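Local coordinates for protein acetyl transferase (Salmonella typhimurium, PDB 1S7K) that probably transfers an acetyl group from acetyl-coenzyme A to the N-terminal amino group of ribosomal protein L7/L12, as a dimeric GNAT-family N-alpha-acetyltransferase, at residues R132-C137 with V172-R177; G83-N88 with A97-W102; E6-S11 with Q118-H123; R67-M72 with I90-K95; R138-A143 with D168-N173. All coordinates share one frame; numbering follows the deposited sequence.

Interaction 1 (R132-C137 with V172-R177); sequences RFVIKC and VNMYAR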
# COMPACT_ATOMS: atom_id res chain seq x y z
N ARG A 132 10.06 -2.08 -9.73
CA ARG A 132 9.25 -0.87 -9.61
C ARG A 132 9.57 -0.23 -8.24
O ARG A 132 9.32 -0.81 -7.17
CB ARG A 132 7.74 -1.22 -9.70
CG ARG A 132 6.81 0.09 -9.63
CD ARG A 132 5.28 -0.30 -9.73
NE ARG A 132 4.46 0.70 -9.07
CZ ARG A 132 4.22 1.92 -9.56
NH1 ARG A 132 3.53 2.80 -8.84
NH2 ARG A 132 4.56 2.24 -10.81
N PHE A 133 10.15 0.97 -8.27
CA PHE A 133 10.54 1.62 -7.04
C PHE A 133 9.63 2.79 -6.85
O PHE A 133 9.50 3.61 -7.77
CB PHE A 133 12.00 2.10 -7.12
CG PHE A 133 12.96 0.98 -7.38
CD1 PHE A 133 13.28 0.62 -8.69
CD2 PHE A 133 13.48 0.24 -6.32
CE1 PHE A 133 14.10 -0.45 -8.94
CE2 PHE A 133 14.32 -0.86 -6.58
CZ PHE A 133 14.62 -1.20 -7.91
N VAL A 134 9.00 2.87 -5.69
CA VAL A 134 8.02 3.92 -5.47
C VAL A 134 8.30 4.84 -4.35
O VAL A 134 8.77 4.39 -3.33
CB VAL A 134 6.64 3.27 -5.18
CG1 VAL A 134 5.54 4.34 -4.99
CG2 VAL A 134 6.28 2.33 -6.41
N ILE A 135 8.09 6.15 -4.56
CA ILE A 135 8.25 7.15 -3.46
C ILE A 135 6.91 7.82 -3.27
O ILE A 135 6.40 8.47 -4.21
CB ILE A 135 9.26 8.27 -3.79
CG1 ILE A 135 10.68 7.68 -3.71
CG2 ILE A 135 9.07 9.48 -2.76
CD1 ILE A 135 11.84 8.55 -4.29
N LYS A 136 6.32 7.66 -2.08
CA LYS A 136 5.08 8.37 -1.76
C LYS A 136 5.54 9.41 -0.76
O LYS A 136 6.24 9.03 0.23
CB LYS A 136 4.07 7.42 -1.09
CG LYS A 136 3.45 6.40 -2.01
CD LYS A 136 2.77 5.27 -1.23
CE LYS A 136 1.53 5.71 -0.59
NZ LYS A 136 1.04 4.60 0.34
N CYS A 137 5.28 10.69 -1.04
CA CYS A 137 5.66 11.70 -0.03
C CYS A 137 4.66 12.85 -0.07
O CYS A 137 4.06 13.14 -1.14
CB CYS A 137 7.05 12.19 -0.33
SG CYS A 137 7.26 13.04 -1.96
N VAL A 172 -0.61 13.52 -0.98
CA VAL A 172 0.65 12.80 -1.14
C VAL A 172 0.95 12.52 -2.62
O VAL A 172 0.11 12.00 -3.30
CB VAL A 172 0.54 11.40 -0.46
CG1 VAL A 172 1.82 10.52 -0.71
CG2 VAL A 172 0.39 11.58 1.06
N ASN A 173 2.15 12.85 -3.07
CA ASN A 173 2.55 12.58 -4.45
C ASN A 173 3.05 11.15 -4.52
O ASN A 173 3.76 10.66 -3.63
CB ASN A 173 3.67 13.53 -4.88
CG ASN A 173 3.15 14.91 -5.29
OD1 ASN A 173 2.02 15.05 -5.75
ND2 ASN A 173 3.99 15.94 -5.11
N MET A 174 2.66 10.47 -5.59
CA MET A 174 3.15 9.13 -5.79
C MET A 174 4.05 9.21 -7.00
O MET A 174 3.60 9.57 -8.10
CB MET A 174 2.01 8.12 -6.02
CG MET A 174 2.68 6.75 -6.40
SD MET A 174 1.52 5.38 -6.52
CE MET A 174 1.18 5.18 -4.77
N TYR A 175 5.31 8.81 -6.81
CA TYR A 175 6.36 8.81 -7.84
C TYR A 175 6.85 7.39 -8.09
O TYR A 175 6.89 6.57 -7.16
CB TYR A 175 7.59 9.58 -7.35
CG TYR A 175 7.44 11.08 -7.24
CD1 TYR A 175 7.69 11.91 -8.33
CD2 TYR A 175 7.13 11.66 -6.01
CE1 TYR A 175 7.65 13.35 -8.16
CE2 TYR A 175 7.08 13.04 -5.84
CZ TYR A 175 7.35 13.89 -6.93
OH TYR A 175 7.38 15.30 -6.73
N ALA A 176 7.22 7.08 -9.31
CA ALA A 176 7.75 5.74 -9.55
C ALA A 176 8.86 5.74 -10.57
O ALA A 176 8.93 6.61 -11.45
CB ALA A 176 6.61 4.70 -9.98
N ARG A 177 9.76 4.78 -10.42
CA ARG A 177 10.80 4.54 -11.40
C ARG A 177 10.85 3.05 -11.64
O ARG A 177 10.86 2.28 -10.65
CB ARG A 177 12.18 4.96 -10.86
CG ARG A 177 13.19 5.01 -12.02
CD ARG A 177 14.38 5.95 -11.71
NE ARG A 177 15.50 5.56 -12.55
CZ ARG A 177 16.78 5.81 -12.29
NH1 ARG A 177 17.13 6.49 -11.21
NH2 ARG A 177 17.71 5.27 -13.08
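With its sulfur set between the backbone N and the carbonyl carbon (chi1 62°), C137 brings SG to the edge of the ring of Y175, whose CG lies anti to its own carbonyl carbon. C137 SG meets Y175 CE2 at 3.9 Å, a sulfur-aromatic contact. The hydroxyl of Y175 bonds to N145, whose OD1 also takes N173 ND2. On the face of A176 and M174, the end of R132 comes in on a chain extended to NE, and chi4 of 73° turns the guanidinium with one face over A176 CB, 3.3 Å from R132 NH2. NH1 forms a salt bridge with E156, and NH2 a weak hydrogen bond to K160 O of the second subunit. M174 SD sits near the guanidinium plane, while M174 CE lies beside K136 CG at 3.8 Å, the two chains pointing the same way. Between these two layers of side chains six hydrogen bonds join the antiparallel backbones, paired at F133–R177, I135–Y175 and C137–N173; F133 N to R177 O spans 2.8 Å, almost straight at 172°. Strands 132-138 and 168-178 belong to the C-terminal part of the GNAT sheet and carry C137, seen covalently linked to coenzyme A.

Interaction 2 (G83-N88 with A97-W102); sequences GVLSFN and AYIGYW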
# COMPACT_ATOMS: atom_id res chain seq x y z
N GLY A 83 22.37 7.98 8.34
CA GLY A 83 20.92 7.96 8.23
C GLY A 83 20.43 6.59 7.85
O GLY A 83 21.19 5.64 7.90
N VAL A 84 19.16 6.48 7.48
CA VAL A 84 18.55 5.21 7.12
C VAL A 84 17.91 5.29 5.71
O VAL A 84 17.37 6.31 5.35
CB VAL A 84 17.39 4.85 8.08
CG1 VAL A 84 16.63 3.67 7.52
CG2 VAL A 84 17.95 4.47 9.51
N LEU A 85 18.06 4.24 4.91
CA LEU A 85 17.42 4.15 3.59
C LEU A 85 16.64 2.82 3.62
O LEU A 85 17.25 1.71 3.79
CB LEU A 85 18.47 4.13 2.48
CG LEU A 85 17.91 4.03 1.06
CD1 LEU A 85 16.80 5.02 0.88
CD2 LEU A 85 19.02 4.27 0.03
N SER A 86 15.31 2.92 3.49
CA SER A 86 14.43 1.74 3.60
C SER A 86 13.50 1.49 2.45
O SER A 86 13.20 2.40 1.69
CB SER A 86 13.52 1.87 4.84
OG SER A 86 14.28 1.99 6.04
N PHE A 87 13.06 0.24 2.32
CA PHE A 87 12.02 -0.11 1.39
C PHE A 87 10.98 -0.39 2.52
O PHE A 87 11.05 -1.43 3.21
CB PHE A 87 12.35 -1.40 0.61
CG PHE A 87 13.25 -1.19 -0.56
CD1 PHE A 87 14.03 -2.25 -1.06
CD2 PHE A 87 13.34 0.03 -1.19
CE1 PHE A 87 14.88 -2.08 -2.16
CE2 PHE A 87 14.18 0.22 -2.30
CZ PHE A 87 14.97 -0.84 -2.78
N ASN A 88 10.09 0.58 2.76
CA ASN A 88 9.13 0.45 3.84
C ASN A 88 8.33 -0.83 3.71
O ASN A 88 7.97 -1.44 4.74
CB ASN A 88 8.18 1.62 3.89
CG ASN A 88 8.89 2.91 4.22
OD1 ASN A 88 9.84 2.92 5.00
ND2 ASN A 88 8.41 4.02 3.64
N ALA A 97 8.60 -1.87 -4.54
CA ALA A 97 9.05 -1.43 -3.23
C ALA A 97 8.71 0.03 -3.01
O ALA A 97 8.83 0.82 -3.96
CB ALA A 97 10.52 -1.62 -3.10
N TYR A 98 8.30 0.38 -1.79
CA TYR A 98 8.03 1.78 -1.46
C TYR A 98 9.24 2.26 -0.65
O TYR A 98 9.69 1.63 0.30
CB TYR A 98 6.74 1.90 -0.65
CG TYR A 98 5.56 1.37 -1.44
CD1 TYR A 98 5.23 0.02 -1.42
CD2 TYR A 98 4.85 2.21 -2.26
CE1 TYR A 98 4.17 -0.47 -2.26
CE2 TYR A 98 3.83 1.75 -3.09
CZ TYR A 98 3.49 0.43 -3.08
OH TYR A 98 2.44 0.03 -3.87
N ILE A 99 9.80 3.37 -1.06
CA ILE A 99 11.01 3.89 -0.43
C ILE A 99 10.79 4.85 0.77
O ILE A 99 9.96 5.76 0.72
CB ILE A 99 11.86 4.66 -1.51
CG1 ILE A 99 12.43 3.68 -2.55
CG2 ILE A 99 12.97 5.46 -0.81
CD1 ILE A 99 12.69 4.28 -3.96
N GLY A 100 11.59 4.72 1.82
CA GLY A 100 11.47 5.68 2.94
C GLY A 100 12.90 6.03 3.33
O GLY A 100 13.75 5.24 3.05
N TYR A 101 13.19 7.22 3.86
CA TYR A 101 14.58 7.52 4.24
C TYR A 101 14.60 8.67 5.22
O TYR A 101 13.61 9.41 5.34
CB TYR A 101 15.44 7.97 3.03
CG TYR A 101 15.31 9.48 2.70
CD1 TYR A 101 16.30 10.41 3.07
CD2 TYR A 101 14.21 9.96 2.03
CE1 TYR A 101 16.18 11.81 2.75
CE2 TYR A 101 14.07 11.35 1.70
CZ TYR A 101 15.05 12.27 2.07
OH TYR A 101 14.84 13.64 1.78
N TRP A 102 15.72 8.77 5.94
CA TRP A 102 15.94 9.92 6.80
C TRP A 102 17.42 10.04 7.07
O TRP A 102 18.13 9.05 7.23
CB TRP A 102 15.09 9.87 8.08
CG TRP A 102 15.38 8.86 9.03
CD1 TRP A 102 14.81 7.62 9.12
CD2 TRP A 102 16.32 8.97 10.11
NE1 TRP A 102 15.37 6.93 10.22
CE2 TRP A 102 16.29 7.75 10.83
CE3 TRP A 102 17.19 9.99 10.54
CZ2 TRP A 102 17.11 7.52 11.97
CZ3 TRP A 102 18.01 9.75 11.68
CH2 TRP A 102 17.96 8.54 12.37
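V84 to F87 pair with W102 to I99 in an antiparallel beta hairpin, made by strands 80-91 and 96-103 in the middle of the GNAT sheet. Backbone bonding comes first. V84 and W102 form one hydrogen-bonded pair and S86 and G100 the next, the latter with S86 N to G100 O at 2.8 Å. The return bond from G100 N reaches S86 O from above the carbonyl plane, 41° out of it. Beyond this pair the regular bonding fades: N88 N still reaches Y98 O, but the bond is weak, bent to 130°.

Aromatic contacts follow. A97 CB stands over one face of the F87 ring, offset toward its rim and 3.9 Å from the centroid, a CH-pi contact. I99 CG1 comes to the edge of the same ring, in its plane, 3.9 Å from F87 CE2; the two side chains run side by side. Y124 of helix 112-127 meets F87 edge-to-face.

Apolar packing completes the account. L85 and Y101 cross obliquely on the face they share with F87 and I99, with L85 CD1 3.9 Å from Y101 CB. The CG of Y101 lies between its backbone N and carbonyl carbon (chi1 84°), and its side chain continues away from strand 80-91 to M113; both residues are seen binding coenzyme A. On the reverse face the indole of W102 approaches V84 at a slant, where W102 NE1 is 3.6 Å from both V84 CB and V84 CG2.

Interaction 3 (E6-S11 with Q118-H123); sequences EIIPVS and QALMTH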
# COMPACT_ATOMS: atom_id res chain seq x y z
N GLU A 6 25.91 -7.67 4.63
CA GLU A 6 25.36 -7.34 3.26
C GLU A 6 25.72 -5.85 3.10
O GLU A 6 25.28 -5.01 3.88
CB GLU A 6 23.82 -7.52 3.23
CG GLU A 6 23.17 -7.24 1.86
CD GLU A 6 21.66 -7.20 1.86
OE1 GLU A 6 21.07 -6.95 0.77
OE2 GLU A 6 21.05 -7.42 2.94
N ILE A 7 26.56 -5.54 2.12
CA ILE A 7 26.94 -4.16 1.91
C ILE A 7 26.63 -3.87 0.49
O ILE A 7 26.81 -4.73 -0.40
CB ILE A 7 28.47 -3.88 2.08
CG1 ILE A 7 29.01 -4.41 3.41
CG2 ILE A 7 28.74 -2.40 1.98
CD1 ILE A 7 28.41 -3.86 4.65
N ILE A 8 26.16 -2.65 0.24
CA ILE A 8 25.85 -2.25 -1.10
C ILE A 8 26.76 -1.04 -1.32
O ILE A 8 26.55 0.02 -0.71
CB ILE A 8 24.37 -1.86 -1.23
CG1 ILE A 8 23.49 -3.11 -1.12
CG2 ILE A 8 24.13 -1.16 -2.54
CD1 ILE A 8 21.99 -2.79 -1.00
N PRO A 9 27.77 -1.18 -2.18
CA PRO A 9 28.65 -0.03 -2.40
C PRO A 9 27.84 1.12 -3.01
O PRO A 9 26.92 0.89 -3.76
CB PRO A 9 29.70 -0.55 -3.38
CG PRO A 9 29.60 -2.07 -3.25
CD PRO A 9 28.13 -2.30 -3.07
N VAL A 10 28.19 2.35 -2.67
CA VAL A 10 27.53 3.49 -3.23
C VAL A 10 28.62 4.34 -3.93
O VAL A 10 28.53 4.63 -5.15
CB VAL A 10 26.81 4.29 -2.15
CG1 VAL A 10 26.21 5.57 -2.73
CG2 VAL A 10 25.66 3.44 -1.57
N SER A 11 29.69 4.65 -3.19
CA SER A 11 30.75 5.51 -3.73
C SER A 11 32.03 5.39 -2.92
O SER A 11 32.16 4.55 -2.05
CB SER A 11 30.28 6.98 -3.74
OG SER A 11 30.31 7.61 -2.47
N GLN A 118 20.24 5.72 -5.97
CA GLN A 118 20.47 5.23 -7.33
C GLN A 118 21.25 3.94 -7.27
O GLN A 118 20.98 3.00 -8.05
CB GLN A 118 21.24 6.26 -8.17
CG GLN A 118 20.50 7.59 -8.17
CD GLN A 118 20.85 8.38 -9.40
OE1 GLN A 118 21.98 8.25 -9.93
NE2 GLN A 118 19.90 9.19 -9.89
N ALA A 119 22.16 3.85 -6.30
CA ALA A 119 22.98 2.65 -6.18
C ALA A 119 22.14 1.47 -5.74
O ALA A 119 22.29 0.37 -6.29
CB ALA A 119 24.12 2.86 -5.16
N LEU A 120 21.25 1.73 -4.78
CA LEU A 120 20.40 0.69 -4.22
C LEU A 120 19.47 0.14 -5.28
O LEU A 120 19.31 -1.08 -5.37
CB LEU A 120 19.60 1.21 -3.02
CG LEU A 120 18.55 0.28 -2.41
CD1 LEU A 120 19.26 -1.03 -1.97
CD2 LEU A 120 17.80 0.99 -1.23
N MET A 121 18.85 1.03 -6.08
CA MET A 121 17.93 0.62 -7.14
C MET A 121 18.64 -0.19 -8.24
O MET A 121 18.16 -1.22 -8.69
CB MET A 121 17.25 1.86 -7.74
CG MET A 121 16.33 2.57 -6.70
SD MET A 121 15.37 3.92 -7.56
CE MET A 121 16.72 4.92 -8.22
N THR A 122 19.83 0.23 -8.59
CA THR A 122 20.61 -0.46 -9.62
C THR A 122 20.94 -1.87 -9.14
O THR A 122 20.84 -2.84 -9.89
CB THR A 122 21.95 0.31 -9.84
OG1 THR A 122 21.69 1.45 -10.66
CG2 THR A 122 23.02 -0.64 -10.43
N HIS A 123 21.34 -1.93 -7.88
CA HIS A 123 21.69 -3.19 -7.23
C HIS A 123 20.47 -4.15 -7.21
O HIS A 123 20.62 -5.36 -7.49
CB HIS A 123 22.14 -2.89 -5.82
CG HIS A 123 22.38 -4.13 -4.99
ND1 HIS A 123 23.60 -4.77 -4.96
CD2 HIS A 123 21.56 -4.82 -4.15
CE1 HIS A 123 23.53 -5.80 -4.13
NE2 HIS A 123 22.31 -5.85 -3.63
O HOH W 1 21.77 -7.56 -1.55
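I8 and H123 meet as an aliphatic chain laid on a flat ring. I8, the residue most deeply engaged here, points its CB toward the helix, and CG1 stands over the centre of the H123 imidazole at 3.9 Å from the centroid, only 8° off the ring normal: a CH-pi contact over the face. Because CG of H123 is anti to its backbone N (chi1 173°), the ring leaves the helix on the side of strand 7-9. CD1 of I8 reaches farther, pressing against L120 CD1 at 3.4 Å, closer than ordinary van der Waals packing.

A119, one helical turn before H123, supplies the second point of contact. Its CB faces the strand and lies 3.7 Å from P9 O and 3.9 Å from V10 CG2, so the small methyl lets the backbone come near where the strand gives way to loop. Strand 7-9, an outermost strand of the sheet within this chain, packs at 112° against helix 112-127 of the GNAT domain.

At the imidazole's edge, in its plane, a water lies 2.7 Å from H123 NE2 and donates to E6 OE1. The E6 carboxylate is also bonded to Y73 and H65. The ring therefore offers a face for hydrocarbon and an edge for a water link. The nearby carboxylate could favour protonation of H123; the structure itself does not settle its protonation state.

Interaction 4 (R67-M72 with I90-K95); sequences RGYAKM and IEPINK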
# COMPACT_ATOMS: atom_id res chain seq x y z
N ARG A 67 13.19 -11.76 4.98
CA ARG A 67 12.11 -12.40 4.26
C ARG A 67 11.77 -11.72 2.95
O ARG A 67 11.03 -12.26 2.11
CB ARG A 67 10.92 -12.51 5.21
CG ARG A 67 11.35 -13.14 6.55
CD ARG A 67 10.23 -13.29 7.55
NE ARG A 67 10.54 -14.24 8.64
CZ ARG A 67 11.66 -14.24 9.36
NH1 ARG A 67 11.83 -15.14 10.32
NH2 ARG A 67 12.63 -13.35 9.12
N GLY A 68 12.37 -10.55 2.74
CA GLY A 68 12.10 -9.80 1.53
C GLY A 68 10.76 -9.09 1.60
O GLY A 68 10.13 -8.83 0.55
N TYR A 69 10.31 -8.77 2.82
CA TYR A 69 9.03 -8.09 3.02
C TYR A 69 9.20 -6.60 3.16
O TYR A 69 8.21 -5.85 3.09
CB TYR A 69 8.31 -8.59 4.27
CG TYR A 69 7.78 -10.00 4.10
CD1 TYR A 69 7.48 -10.77 5.21
CD2 TYR A 69 7.67 -10.58 2.83
CE1 TYR A 69 7.10 -12.12 5.07
CE2 TYR A 69 7.30 -11.93 2.67
CZ TYR A 69 7.02 -12.69 3.80
OH TYR A 69 6.68 -14.05 3.69
N ALA A 70 10.46 -6.20 3.33
CA ALA A 70 10.87 -4.79 3.51
C ALA A 70 12.40 -4.83 3.53
O ALA A 70 12.97 -5.91 3.53
CB ALA A 70 10.37 -4.25 4.91
N LYS A 71 13.07 -3.67 3.53
CA LYS A 71 14.52 -3.66 3.66
C LYS A 71 14.88 -2.52 4.52
O LYS A 71 14.22 -1.45 4.48
CB LYS A 71 15.24 -3.48 2.31
CG LYS A 71 15.04 -4.67 1.32
CD LYS A 71 15.78 -5.98 1.85
CE LYS A 71 15.41 -7.24 0.99
NZ LYS A 71 16.16 -8.38 1.65
N MET A 72 15.88 -2.71 5.38
CA MET A 72 16.30 -1.57 6.15
C MET A 72 17.83 -1.48 6.04
O MET A 72 18.53 -2.38 6.50
CB MET A 72 15.90 -1.68 7.62
CG MET A 72 16.45 -0.50 8.42
SD MET A 72 16.09 -0.77 10.15
CE MET A 72 16.54 0.65 10.75
N ILE A 90 7.42 -4.22 0.60
CA ILE A 90 7.68 -4.79 -0.73
C ILE A 90 6.48 -5.66 -1.04
O ILE A 90 5.89 -6.23 -0.10
CB ILE A 90 8.96 -5.66 -0.72
CG1 ILE A 90 10.19 -4.75 -0.57
CG2 ILE A 90 9.06 -6.49 -2.01
CD1 ILE A 90 11.49 -5.50 -0.27
N GLU A 91 6.13 -5.72 -2.32
CA GLU A 91 5.05 -6.51 -2.85
C GLU A 91 5.85 -7.53 -3.70
O GLU A 91 6.12 -7.28 -4.86
CB GLU A 91 4.15 -5.63 -3.71
CG GLU A 91 3.39 -4.59 -2.88
CD GLU A 91 2.56 -3.68 -3.74
OE1 GLU A 91 2.53 -3.90 -4.98
OE2 GLU A 91 1.94 -2.76 -3.17
N PRO A 92 6.28 -8.67 -3.09
CA PRO A 92 7.07 -9.63 -3.85
C PRO A 92 6.54 -10.00 -5.21
O PRO A 92 7.30 -10.01 -6.18
CB PRO A 92 7.17 -10.86 -2.90
CG PRO A 92 7.06 -10.21 -1.51
CD PRO A 92 5.90 -9.24 -1.78
N ILE A 93 5.25 -10.25 -5.32
CA ILE A 93 4.72 -10.69 -6.61
C ILE A 93 4.80 -9.62 -7.67
O ILE A 93 5.10 -9.92 -8.81
CB ILE A 93 3.26 -11.20 -6.45
CG1 ILE A 93 3.24 -12.25 -5.31
CG2 ILE A 93 2.81 -11.83 -7.81
CD1 ILE A 93 1.80 -12.55 -4.67
N ASN A 94 4.53 -8.38 -7.29
CA ASN A 94 4.60 -7.24 -8.23
C ASN A 94 6.05 -6.69 -8.36
O ASN A 94 6.31 -5.79 -9.22
CB ASN A 94 3.66 -6.11 -7.73
CG ASN A 94 2.19 -6.55 -7.65
OD1 ASN A 94 1.73 -7.33 -8.46
ND2 ASN A 94 1.43 -6.01 -6.65
N LYS A 95 6.96 -7.24 -7.57
CA LYS A 95 8.37 -6.80 -7.56
C LYS A 95 8.37 -5.27 -7.41
O LYS A 95 9.02 -4.58 -8.22
CB LYS A 95 9.09 -7.17 -8.85
CG LYS A 95 9.23 -8.70 -9.07
CD LYS A 95 10.22 -8.96 -10.23
CE LYS A 95 10.23 -10.44 -10.56
NZ LYS A 95 11.29 -10.77 -11.50
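I90 directs its CB toward 67-72, and its branches pack on G68 O and the A70 backbone where the hairpin of strands 71-77 and 80-91 reaches its open end. This is the junction at which helix 55-67 hands over to the sheet: G68 ends the helix in a Schellman motif, with positive phi. CB and CG2 of I90 both lie 3.6 Å from G68 O. CG1, anti to the carbonyl carbon (chi1 -70°), carries I90 CD1 in beside the backbone at 3.8 Å from A70 N. I90 CD1 also meets K71 CG at 4.0 Å, the two side chains inclined to one another. K71 bends at chi2, and its amine bonds to the carbonyl of H65 in the preceding helix.

Farther out, P92 turns its ring toward the same glycine carbonyl, with P92 CG 3.9 Å from G68 O. That carbon also approaches the edge of the Y69 ring in a looser contact. R67 CB lies over one face of the tyrosine ring. Past the proline, N94 ND2 donates to E91 OE1, and N94 OD1 bonds to the backbone N of Y164 of the second subunit. The one backbone bond between the segments is weak, I90 N to Y69 O at 3.1 Å with an angle of 130°.

Interaction 5 (R138-A143 with D168-N173); sequences RVDNQA and DYHDVN
V139 N donates to D171 O at 2.9 Å and 167°, the direct hydrogen bond that joins a type I beta turn, R138 to N141, to strand 168-178. The turn takes the chain from strand 132-138 into helix 142-150. In the same first shell, V139 CG2 nestles between D171 CB and the amide of N173, 3.6 Å from N173 OD1. R138 lays its aliphatic part beside H170, with R138 CD 4.0 Å from H170 CB; guanidinium and imidazole planes stand 79° apart.

Two waters make the next layer. One accepts from D140 N and donates to D171 O; the other lies in plane at the edge of the H170 ring, on ND1, and donates weakly to D140 OD2. H170 NE2 is bonded to the carbonyl of L165, and D171 OD1 to the backbone N of Q161.

Behind these, N141, seen binding coenzyme A, occupies the N-cap of helix 142-150, its OD1 taking the amide of S144, while N141 CB lies over one face of the R138 guanidinium, toward its rim. The R138 chain bends at chi3 to form a salt bridge within the turn, NE meeting the syn lone pair of D140 OD1 at 2.7 Å, with that oxygen tilted 23° from the guanidinium plane.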
# COMPACT_ATOMS: atom_id res chain seq x y z
N ARG A 138 4.49 13.53 1.06
CA ARG A 138 3.53 14.64 1.13
C ARG A 138 3.86 15.67 0.06
O ARG A 138 5.04 15.91 -0.24
CB ARG A 138 3.57 15.31 2.50
CG ARG A 138 2.90 14.47 3.59
CD ARG A 138 2.91 15.23 4.98
NE ARG A 138 3.84 16.36 4.99
CZ ARG A 138 5.14 16.31 5.29
NH1 ARG A 138 5.84 17.43 5.22
NH2 ARG A 138 5.76 15.17 5.67
N VAL A 139 2.83 16.29 -0.50
CA VAL A 139 3.04 17.29 -1.51
C VAL A 139 3.92 18.42 -0.90
O VAL A 139 4.80 18.96 -1.56
CB VAL A 139 1.70 17.85 -2.00
CG1 VAL A 139 1.91 19.08 -2.89
CG2 VAL A 139 0.97 16.76 -2.78
N ASP A 140 3.70 18.72 0.38
CA ASP A 140 4.43 19.80 1.03
C ASP A 140 5.77 19.38 1.60
O ASP A 140 6.42 20.17 2.31
CB ASP A 140 3.53 20.49 2.11
CG ASP A 140 3.24 19.61 3.32
OD1 ASP A 140 3.83 18.53 3.46
OD2 ASP A 140 2.43 20.01 4.20
N ASN A 141 6.22 18.16 1.30
CA ASN A 141 7.52 17.71 1.85
C ASN A 141 8.53 18.13 0.79
O ASN A 141 8.80 17.41 -0.17
CB ASN A 141 7.51 16.19 2.10
CG ASN A 141 8.80 15.69 2.77
OD1 ASN A 141 9.85 16.25 2.56
ND2 ASN A 141 8.71 14.59 3.52
N GLN A 142 9.12 19.32 0.97
CA GLN A 142 10.04 19.85 -0.04
C GLN A 142 11.24 18.92 -0.28
O GLN A 142 11.65 18.71 -1.41
CB GLN A 142 10.56 21.20 0.43
CG GLN A 142 11.16 22.09 -0.66
CD GLN A 142 11.37 23.52 -0.14
OE1 GLN A 142 10.85 23.89 0.94
NE2 GLN A 142 12.13 24.34 -0.90
N ALA A 143 11.79 18.36 0.79
CA ALA A 143 12.99 17.51 0.63
C ALA A 143 12.70 16.22 -0.14
O ALA A 143 13.41 15.89 -1.10
CB ALA A 143 13.62 17.17 2.00
N ASP A 168 -3.99 16.94 10.63
CA ASP A 168 -4.57 17.12 9.30
C ASP A 168 -4.27 15.92 8.36
O ASP A 168 -3.34 15.17 8.62
CB ASP A 168 -4.01 18.39 8.64
CG ASP A 168 -4.44 19.69 9.36
OD1 ASP A 168 -5.60 19.82 9.74
OD2 ASP A 168 -3.61 20.60 9.50
N TYR A 169 -5.04 15.77 7.27
CA TYR A 169 -4.77 14.73 6.27
C TYR A 169 -4.22 15.51 5.06
O TYR A 169 -4.87 16.43 4.49
CB TYR A 169 -6.05 13.94 5.93
CG TYR A 169 -6.60 13.31 7.18
CD1 TYR A 169 -6.27 12.00 7.54
CD2 TYR A 169 -7.45 14.03 8.02
CE1 TYR A 169 -6.77 11.42 8.67
CE2 TYR A 169 -7.96 13.45 9.18
CZ TYR A 169 -7.63 12.17 9.49
OH TYR A 169 -8.14 11.64 10.63
N HIS A 170 -2.98 15.16 4.69
CA HIS A 170 -2.29 15.87 3.62
C HIS A 170 -2.27 15.11 2.32
O HIS A 170 -2.20 13.91 2.34
CB HIS A 170 -0.84 16.08 4.03
CG HIS A 170 -0.73 16.87 5.30
ND1 HIS A 170 -0.73 18.24 5.30
CD2 HIS A 170 -0.76 16.48 6.59
CE1 HIS A 170 -0.75 18.68 6.55
NE2 HIS A 170 -0.77 17.63 7.36
N ASP A 171 -2.26 15.83 1.21
CA ASP A 171 -2.17 15.20 -0.12
C ASP A 171 -0.74 14.62 -0.23
O ASP A 171 0.25 15.20 0.31
CB ASP A 171 -2.38 16.26 -1.19
CG ASP A 171 -3.84 16.69 -1.36
OD1 ASP A 171 -4.71 16.38 -0.48
OD2 ASP A 171 -4.08 17.40 -2.39
N VAL A 172 -0.61 13.52 -0.98
CA VAL A 172 0.65 12.80 -1.14
C VAL A 172 0.95 12.52 -2.62
O VAL A 172 0.11 12.00 -3.30
CB VAL A 172 0.54 11.40 -0.46
CG1 VAL A 172 1.82 10.52 -0.71
CG2 VAL A 172 0.39 11.58 1.06
N ASN A 173 2.15 12.85 -3.07
CA ASN A 173 2.55 12.58 -4.45
C ASN A 173 3.05 11.15 -4.52
O ASN A 173 3.76 10.66 -3.63
CB ASN A 173 3.67 13.53 -4.88
CG ASN A 173 3.15 14.91 -5.29
OD1 ASN A 173 2.02 15.05 -5.75
ND2 ASN A 173 3.99 15.94 -5.11
O HOH W 2 1.07 17.68 1.54
O HOH W 3 0.00 19.62 2.94

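Overall arrangement
All five contacts draw on one mixed sheet. Interactions 1 and 2 adjoin across neighbouring strands, with V134 N 2.7 Å from A97 O and V134 O 2.7 Å from I99 N, although their centres lie 12 Å apart. Interactions 1 and 5 share V172 and N173, and between them they hold C137 and N141, while interaction 2 holds Y101: the three together carry residues seen binding coenzyme A. Y101 OH comes 3.7 Å from A143 CB, joining interactions 2 and 5. Interaction 3 packs against interaction 2, L120 CD2 being 3.7 Å from F87 CZ. Interaction 4 meets interaction 2 through a probable hydrogen bond, F87 N to K71 O, 3.0 Å, and is about 24 Å from interaction 5, centre to centre.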